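Local coordinates for protein prenylcyclase (Actinoplanes teichomyceticus, PDB 6IJ1) that probably cyclises prenyl substrates, working as a prenylcyclase within a largely helical fold, at residues A223-A227 with A255-E260; T187-P191 with T202-V206; I230-A235 with A270-W274. One frame throughout, in Å; residues are numbered along the deposited sequence.

In the fold
The three contacts illustrate how a helical cyclase-like fold is joined by helices packing on helices, turns and loops, with interaction 1 touching both of the others. Interaction 2 closes in the chain before interaction 1 opens, and their centres lie about 10 Å apart. They touch where Trp-225 packs on Glu-189, its CE2 3.4 Å from Glu-189 CB, and where Val-206 meets Gln-258 and Ala-255. Interactions 1 and 3 alternate along the chain, with centres about 14 Å apart, and meet where Val-256 CG2 is 4.0 Å from Ile-230 CD1. Interactions 2 and 3 do not touch, their nearest atoms being about 10 Å apart. A bound imidazole, probably from the crystallisation liquor, lies beside Ala-270 of interaction 3.

Interaction 1: A223-A227 with A255-E260; sequences ARWAA and AVAQGE
Ala-223 begins the contact by lodging its methyl against the end of the neighbouring helix. Two helices of what is probably a terpene-cyclase-like helical fold, 216-229 and 246-256, are joined here: the first lies against Ala-255 and Val-256 of the second and against the type I beta turn from Val-256 to Gly-259. The backbones come very close, with Ala-223 CA only 4.1 Å from Val-256 CA, which small residues make possible. The Ala-223 methyl sits among backbone polar atoms, its CB 3.6 Å from Ala-255 O and equally near Gly-259 N. A side chain on Gly-259 would point at this methyl, so its absence suits the tight fit.

Arg-224 starts out from the other side of the helix but bends at chi2, and its guanidinium returns to meet Glu-260. The grip is end-on and bidentate: NH1 of Arg-224 reaches OE1 of Glu-260 at 2.8 Å, and NH2 of Arg-224 reaches OE2 of Glu-260 at 2.6 Å. Both oxygens use their syn lone pairs, and the two flat groups are only 7° from coplanar, so this salt bridge resists twisting. Arg-224 NH1 also bonds to Ala-220 O within its own helix, which helps hold the group in place.

Ala-226 next brings methyl to methyl, its CB 3.6 Å from Ala-255 CB, and it also rests on Val-256. Ala-227 finishes the run. With Val-256 CG1 anti to the backbone N (chi1 175°), the other branch, CG2, is turned onto the helix backbone, 3.5 Å from Ala-227 N.

Interaction 2: T187-P191 with T202-V206; sequences TGEWP and TALAV
The indole of Trp-190 lays one face on the methyl of Ala-205, a CH-pi contact in which Ala-205 CB stands 3.7 Å from the centroid of the six-membered ring and 13° off its normal. Farther along the ring, Trp-190 CZ3 meets Val-206 CG1 at 3.7 Å in an oblique approach, while Thr-202 CG2 comes up to CE3. The side chain also touches Ala-222 of helix 216-229 and Val-158 of helix 158-164. Trp-190 CG is anti to its carbonyl carbon (chi1 -78°), which swings the ring toward helix 198-209.

The backbone is fastened as well. Trp-190 N donates to Thr-202 OG1 over 2.9 Å, nearly straight at 165°. That hydroxyl is in turn bonded to Pro-198 O, so it is gripped by two partners. The indole NE1 reaches away to Leu-180 O, tying the ring to helix 173-182. Replacing Trp-190 by an alanine would probably open a gap over Ala-205 and Val-206 and leave Leu-180 O without its indole partner.

Gln-184, whose NE2 bonds to Gly-188 O and which also touches the indole, completes a Gln-x-x-x-Gly-x-Trp sequence with Gly-188 and Trp-190, consistent with the QW motif of squalene-hopene cyclase and related terpene cyclases, where such motifs tie neighbouring helices together.

Interaction 3: I230-A235 with A270-W274; sequences IGADGA and AAAGW
Trp-274 leans over the loop 230-235 and can be traced atom by atom. Its CB sits 3.4 Å from Asp-233 O and also nears the carbonyl carbon of Gly-234. With CG anti to the backbone N (chi1 -171°), the indole is carried over the turn. Its CD1 then has Asp-233 O at the ring edge, again 3.4 Å away. Farther out, Trp-274 NE1 lies 3.4 Å from Ala-235 CB, with CE2 only slightly more distant. This methyl stands over one face of the five-membered ring, 15° off its normal, in a CH-pi contact. CZ2, toward the tip, only grazes the same methyl.

The loop is shaped to receive helix 265-278. A type I beta turn, Gly-231 to Gly-234, is reinforced by an Asx turn in which Ala-235 N donates to Asp-233 OD1 at 3.0 Å. Gly-234 faces the helix, and a side chain on it would collide with Ala-270 O.

Direct conventional hydrogen bonds are absent between the segments; a water bridges them instead, donating to Ala-270 O at 2.7 Å and to Asp-233 O, which also takes Arg-277 NH2. Two CA-H...O contacts accompany it: Gly-234 CA to Ala-270 O at 3.4 Å, and Ala-271 CA to Gly-234 O at 3.2 Å. The CA-H of Ala-271 thus probably gives Gly-234 O, which is buried with no hydrogen-bond partner, a modest electrostatic compensation.

Interaction 1: A223-A227 with A255-E260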
loop_
_atom_site.group_PDB
_atom_site.type_symbol
_atom_site.label_atom_id
_atom_site.label_comp_id
_atom_site.label_asym_id
_atom_site.label_seq_id
_atom_site.Cartn_x
_atom_site.Cartn_y
_atom_site.Cartn_z
ATOM N N ALA A 223 -6.371 5.246 -15.850
ATOM C CA ALA A 223 -5.335 4.637 -16.713
ATOM C C ALA A 223 -4.742 5.721 -17.610
ATOM O O ALA A 223 -3.542 5.708 -17.841
ATOM C CB ALA A 223 -5.925 3.511 -17.523
ATOM N N ARG A 224 -5.592 6.612 -18.106
ATOM C CA ARG A 224 -5.122 7.685 -18.968
ATOM C C ARG A 224 -4.219 8.651 -18.193
ATOM O O ARG A 224 -3.172 9.076 -18.702
ATOM C CB ARG A 224 -6.295 8.438 -19.587
ATOM C CG ARG A 224 -6.869 7.652 -20.786
ATOM C CD ARG A 224 -8.394 7.703 -20.897
ATOM N NE ARG A 224 -8.726 7.100 -22.198
ATOM C CZ ARG A 224 -8.939 5.810 -22.387
ATOM N NH1 ARG A 224 -8.857 4.958 -21.337
ATOM N NH2 ARG A 224 -9.207 5.323 -23.645
ATOM N N TRP A 225 -4.593 9.000 -16.957
ATOM C CA TRP A 225 -3.724 9.842 -16.133
ATOM C C TRP A 225 -2.362 9.172 -15.954
ATOM O O TRP A 225 -1.291 9.807 -16.128
ATOM C CB TRP A 225 -4.396 10.081 -14.776
ATOM C CG TRP A 225 -3.492 10.769 -13.803
ATOM C CD1 TRP A 225 -3.286 12.113 -13.682
ATOM C CD2 TRP A 225 -2.689 10.135 -12.797
ATOM N NE1 TRP A 225 -2.369 12.380 -12.671
ATOM C CE2 TRP A 225 -1.978 11.172 -12.142
ATOM C CE3 TRP A 225 -2.442 8.814 -12.433
ATOM C CZ2 TRP A 225 -1.058 10.914 -11.097
ATOM C CZ3 TRP A 225 -1.533 8.550 -11.357
ATOM C CH2 TRP A 225 -0.901 9.607 -10.689
ATOM N N ALA A 226 -2.377 7.895 -15.595
ATOM C CA ALA A 226 -1.132 7.176 -15.302
ATOM C C ALA A 226 -0.265 7.059 -16.541
ATOM O O ALA A 226 0.967 7.153 -16.435
ATOM C CB ALA A 226 -1.441 5.793 -14.705
ATOM N N ALA A 227 -0.868 6.814 -17.726
ATOM C CA ALA A 227 -0.034 6.652 -18.904
ATOM C C ALA A 227 0.726 7.929 -19.206
ATOM O O ALA A 227 1.876 7.873 -19.672
ATOM C CB ALA A 227 -0.920 6.244 -20.106
ATOM N N ALA A 255 -1.618 1.092 -12.712
ATOM C CA ALA A 255 -2.827 1.870 -12.989
ATOM C C ALA A 255 -3.152 1.834 -14.490
ATOM O O ALA A 255 -4.339 1.720 -14.888
ATOM C CB ALA A 255 -2.665 3.295 -12.462
ATOM N N VAL A 256 -2.126 1.897 -15.339
ATOM C CA VAL A 256 -2.395 1.829 -16.781
ATOM C C VAL A 256 -3.055 0.512 -17.115
ATOM O O VAL A 256 -3.944 0.447 -17.988
ATOM C CB VAL A 256 -1.077 1.998 -17.549
ATOM C CG1 VAL A 256 -1.369 1.791 -19.072
ATOM C CG2 VAL A 256 -0.557 3.369 -17.392
ATOM N N ALA A 257 -2.602 -0.570 -16.485
ATOM C CA ALA A 257 -3.069 -1.913 -16.787
ATOM C C ALA A 257 -4.546 -2.102 -16.441
ATOM O O ALA A 257 -5.119 -3.120 -16.882
ATOM C CB ALA A 257 -2.198 -2.942 -16.066
ATOM N N GLN A 258 -5.191 -1.129 -15.781
ATOM C CA GLN A 258 -6.637 -1.237 -15.550
ATOM C C GLN A 258 -7.478 -0.456 -16.534
ATOM O O GLN A 258 -8.703 -0.351 -16.350
ATOM C CB GLN A 258 -6.985 -0.863 -14.100
ATOM C CG GLN A 258 -6.418 -1.874 -13.060
ATOM C CD GLN A 258 -6.764 -3.361 -13.201
ATOM O OE1 GLN A 258 -7.839 -3.698 -13.607
ATOM N NE2 GLN A 258 -5.823 -4.235 -12.850
ATOM N N GLY A 259 -6.869 0.027 -17.618
ATOM C CA GLY A 259 -7.632 0.482 -18.770
ATOM C C GLY A 259 -8.276 -0.660 -19.518
ATOM O O GLY A 259 -8.175 -1.843 -19.197
ATOM N N GLU A 260 -8.949 -0.237 -20.595
ATOM C CA GLU A 260 -9.621 -1.169 -21.484
ATOM C C GLU A 260 -8.616 -2.052 -22.231
ATOM O O GLU A 260 -7.410 -1.808 -22.209
ATOM C CB GLU A 260 -10.527 -0.383 -22.449
ATOM C CG GLU A 260 -9.728 0.423 -23.535
ATOM C CD GLU A 260 -9.445 1.861 -23.137
ATOM O OE1 GLU A 260 -9.327 2.216 -21.928
ATOM O OE2 GLU A 260 -9.365 2.713 -24.069
#

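Interaction 2: T187-P191 with T202-V206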
loop_
_atom_site.group_PDB
_atom_site.type_symbol
_atom_site.label_atom_id
_atom_site.label_comp_id
_atom_site.label_asym_id
_atom_site.label_seq_id
_atom_site.Cartn_x
_atom_site.Cartn_y
_atom_site.Cartn_z
ATOM N N THR A 187 -8.809 15.036 -13.046
ATOM C CA THR A 187 -7.687 14.641 -13.891
ATOM C C THR A 187 -7.454 13.128 -13.882
ATOM O O THR A 187 -6.640 12.638 -14.667
ATOM C CB THR A 187 -6.443 15.406 -13.459
ATOM O OG1 THR A 187 -6.385 15.422 -12.041
ATOM C CG2 THR A 187 -6.522 16.886 -13.981
ATOM N N GLY A 188 -8.221 12.359 -13.085
ATOM C CA GLY A 188 -8.225 10.908 -13.134
ATOM C C GLY A 188 -7.506 10.207 -11.976
ATOM O O GLY A 188 -7.675 9.007 -11.797
ATOM N N GLU A 189 -6.674 10.922 -11.244
ATOM C CA GLU A 189 -5.987 10.290 -10.135
ATOM C C GLU A 189 -6.742 10.413 -8.836
ATOM O O GLU A 189 -7.642 11.240 -8.648
ATOM C CB GLU A 189 -4.596 10.912 -9.961
ATOM C CG GLU A 189 -4.521 12.191 -9.177
ATOM C CD GLU A 189 -4.814 13.442 -9.996
ATOM O OE1 GLU A 189 -5.575 13.409 -11.011
ATOM O OE2 GLU A 189 -4.247 14.490 -9.586
ATOM N N TRP A 190 -6.310 9.598 -7.867
ATOM C CA TRP A 190 -6.777 9.769 -6.506
ATOM C C TRP A 190 -5.655 10.312 -5.649
ATOM O O TRP A 190 -4.519 9.872 -5.798
ATOM C CB TRP A 190 -7.216 8.449 -5.889
ATOM C CG TRP A 190 -8.593 7.941 -6.331
ATOM C CD1 TRP A 190 -9.753 8.145 -5.643
ATOM C CD2 TRP A 190 -8.929 7.141 -7.482
ATOM N NE1 TRP A 190 -10.802 7.522 -6.281
ATOM C CE2 TRP A 190 -10.342 6.914 -7.421
ATOM C CE3 TRP A 190 -8.213 6.674 -8.587
ATOM C CZ2 TRP A 190 -11.036 6.183 -8.372
ATOM C CZ3 TRP A 190 -8.895 5.881 -9.541
ATOM C CH2 TRP A 190 -10.306 5.665 -9.417
ATOM N N PRO A 191 -5.961 11.166 -4.702
ATOM C CA PRO A 191 -4.954 11.649 -3.771
ATOM C C PRO A 191 -4.695 10.620 -2.673
ATOM O O PRO A 191 -5.476 9.706 -2.458
ATOM C CB PRO A 191 -5.636 12.897 -3.208
ATOM C CG PRO A 191 -7.058 12.474 -3.118
ATOM C CD PRO A 191 -7.301 11.746 -4.422
ATOM N N THR A 202 -3.815 5.794 -6.540
ATOM C CA THR A 202 -4.472 5.538 -7.831
ATOM C C THR A 202 -4.389 4.077 -8.223
ATOM O O THR A 202 -5.401 3.466 -8.686
ATOM C CB THR A 202 -3.859 6.462 -8.912
ATOM O OG1 THR A 202 -4.052 7.801 -8.474
ATOM C CG2 THR A 202 -4.531 6.258 -10.290
ATOM N N ALA A 203 -3.194 3.474 -8.107
ATOM C CA ALA A 203 -3.042 2.070 -8.473
ATOM C C ALA A 203 -3.871 1.162 -7.580
ATOM O O ALA A 203 -4.519 0.240 -8.071
ATOM C CB ALA A 203 -1.553 1.648 -8.400
ATOM N N LEU A 204 -3.866 1.415 -6.266
ATOM C CA LEU A 204 -4.666 0.544 -5.394
ATOM C C LEU A 204 -6.142 0.718 -5.682
ATOM O O LEU A 204 -6.869 -0.277 -5.694
ATOM C CB LEU A 204 -4.358 0.858 -3.925
ATOM C CG LEU A 204 -2.882 0.660 -3.520
ATOM C CD1 LEU A 204 -2.834 0.762 -1.968
ATOM C CD2 LEU A 204 -2.259 -0.619 -4.013
ATOM N N ALA A 205 -6.572 1.964 -5.937
ATOM C CA ALA A 205 -7.986 2.214 -6.220
ATOM C C ALA A 205 -8.435 1.441 -7.455
ATOM O O ALA A 205 -9.454 0.729 -7.439
ATOM C CB ALA A 205 -8.229 3.690 -6.424
ATOM N N VAL A 206 -7.656 1.511 -8.537
ATOM C CA VAL A 206 -8.171 0.855 -9.744
ATOM C C VAL A 206 -8.112 -0.649 -9.638
ATOM O O VAL A 206 -8.952 -1.349 -10.205
ATOM C CB VAL A 206 -7.456 1.357 -11.014
ATOM C CG1 VAL A 206 -7.769 2.798 -11.212
ATOM C CG2 VAL A 206 -5.942 1.068 -11.041
#

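Interaction 3: I230-A235 with A270-W274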
loop_
_atom_site.group_PDB
_atom_site.type_symbol
_atom_site.label_atom_id
_atom_site.label_comp_id
_atom_site.label_asym_id
_atom_site.label_seq_id
_atom_site.Cartn_x
_atom_site.Cartn_y
_atom_site.Cartn_z
ATOM N N ILE A 230 4.216 8.354 -17.310
ATOM C CA ILE A 230 5.324 7.498 -17.731
ATOM C C ILE A 230 6.065 8.182 -18.880
ATOM O O ILE A 230 5.491 8.493 -19.929
ATOM C CB ILE A 230 4.805 6.098 -18.110
ATOM C CG1 ILE A 230 4.263 5.402 -16.842
ATOM C CG2 ILE A 230 5.858 5.294 -18.713
ATOM C CD1 ILE A 230 3.361 4.174 -17.135
ATOM N N GLY A 231 7.352 8.444 -18.672
ATOM C CA GLY A 231 8.139 9.149 -19.679
ATOM C C GLY A 231 8.612 8.219 -20.776
ATOM O O GLY A 231 8.403 7.010 -20.802
ATOM N N ALA A 232 9.309 8.836 -21.751
ATOM C CA ALA A 232 9.725 8.072 -22.929
ATOM C C ALA A 232 10.705 6.960 -22.585
ATOM O O ALA A 232 10.789 5.987 -23.324
ATOM C CB ALA A 232 10.343 9.038 -23.967
ATOM N N ASP A 233 11.469 7.088 -21.466
ATOM C CA ASP A 233 12.334 6.011 -21.001
ATOM C C ASP A 233 11.629 5.028 -20.074
ATOM O O ASP A 233 12.239 4.020 -19.642
ATOM C CB ASP A 233 13.553 6.572 -20.278
ATOM C CG ASP A 233 13.178 7.396 -19.058
ATOM O OD1 ASP A 233 11.980 7.642 -18.772
ATOM O OD2 ASP A 233 14.139 7.875 -18.376
ATOM N N GLY A 234 10.300 5.190 -19.892
ATOM C CA GLY A 234 9.561 4.298 -19.034
ATOM C C GLY A 234 9.428 4.767 -17.598
ATOM O O GLY A 234 8.724 4.084 -16.845
ATOM N N ALA A 235 10.162 5.788 -17.178
ATOM C CA ALA A 235 10.222 6.132 -15.749
ATOM C C ALA A 235 9.172 7.163 -15.392
ATOM O O ALA A 235 8.831 8.055 -16.193
ATOM C CB ALA A 235 11.592 6.725 -15.366
ATOM N N ALA A 270 7.255 -0.004 -21.706
ATOM C CA ALA A 270 8.357 0.938 -21.414
ATOM C C ALA A 270 8.655 0.961 -19.910
ATOM O O ALA A 270 9.834 0.928 -19.547
ATOM C CB ALA A 270 8.028 2.309 -21.942
ATOM N N ALA A 271 7.613 1.021 -19.082
ATOM C CA ALA A 271 7.812 1.068 -17.618
ATOM C C ALA A 271 8.426 -0.245 -17.140
ATOM O O ALA A 271 9.300 -0.210 -16.295
ATOM C CB ALA A 271 6.505 1.365 -16.926
ATOM N N ALA A 272 7.979 -1.368 -17.695
ATOM C CA ALA A 272 8.549 -2.672 -17.289
ATOM C C ALA A 272 10.034 -2.719 -17.667
ATOM O O ALA A 272 10.811 -3.259 -16.895
ATOM C CB ALA A 272 7.779 -3.809 -17.913
ATOM N N GLY A 273 10.380 -2.189 -18.840
ATOM C CA GLY A 273 11.785 -2.161 -19.280
ATOM C C GLY A 273 12.619 -1.282 -18.369
ATOM O O GLY A 273 13.729 -1.676 -18.031
ATOM N N TRP A 274 12.104 -0.105 -18.020
ATOM C CA TRP A 274 12.835 0.761 -17.085
ATOM C C TRP A 274 13.068 0.039 -15.757
ATOM O O TRP A 274 14.195 0.008 -15.222
ATOM C CB TRP A 274 12.116 2.104 -16.871
ATOM C CG TRP A 274 12.943 3.107 -16.076
ATOM C CD1 TRP A 274 13.758 4.065 -16.594
ATOM C CD2 TRP A 274 13.070 3.179 -14.640
ATOM N NE1 TRP A 274 14.364 4.774 -15.551
ATOM C CE2 TRP A 274 13.959 4.216 -14.361
ATOM C CE3 TRP A 274 12.512 2.449 -13.573
ATOM C CZ2 TRP A 274 14.308 4.565 -13.047
ATOM C CZ3 TRP A 274 12.835 2.830 -12.258
ATOM C CH2 TRP A 274 13.744 3.845 -12.018
HETATM O O HOH W 1 11.884 1.222 -21.308
#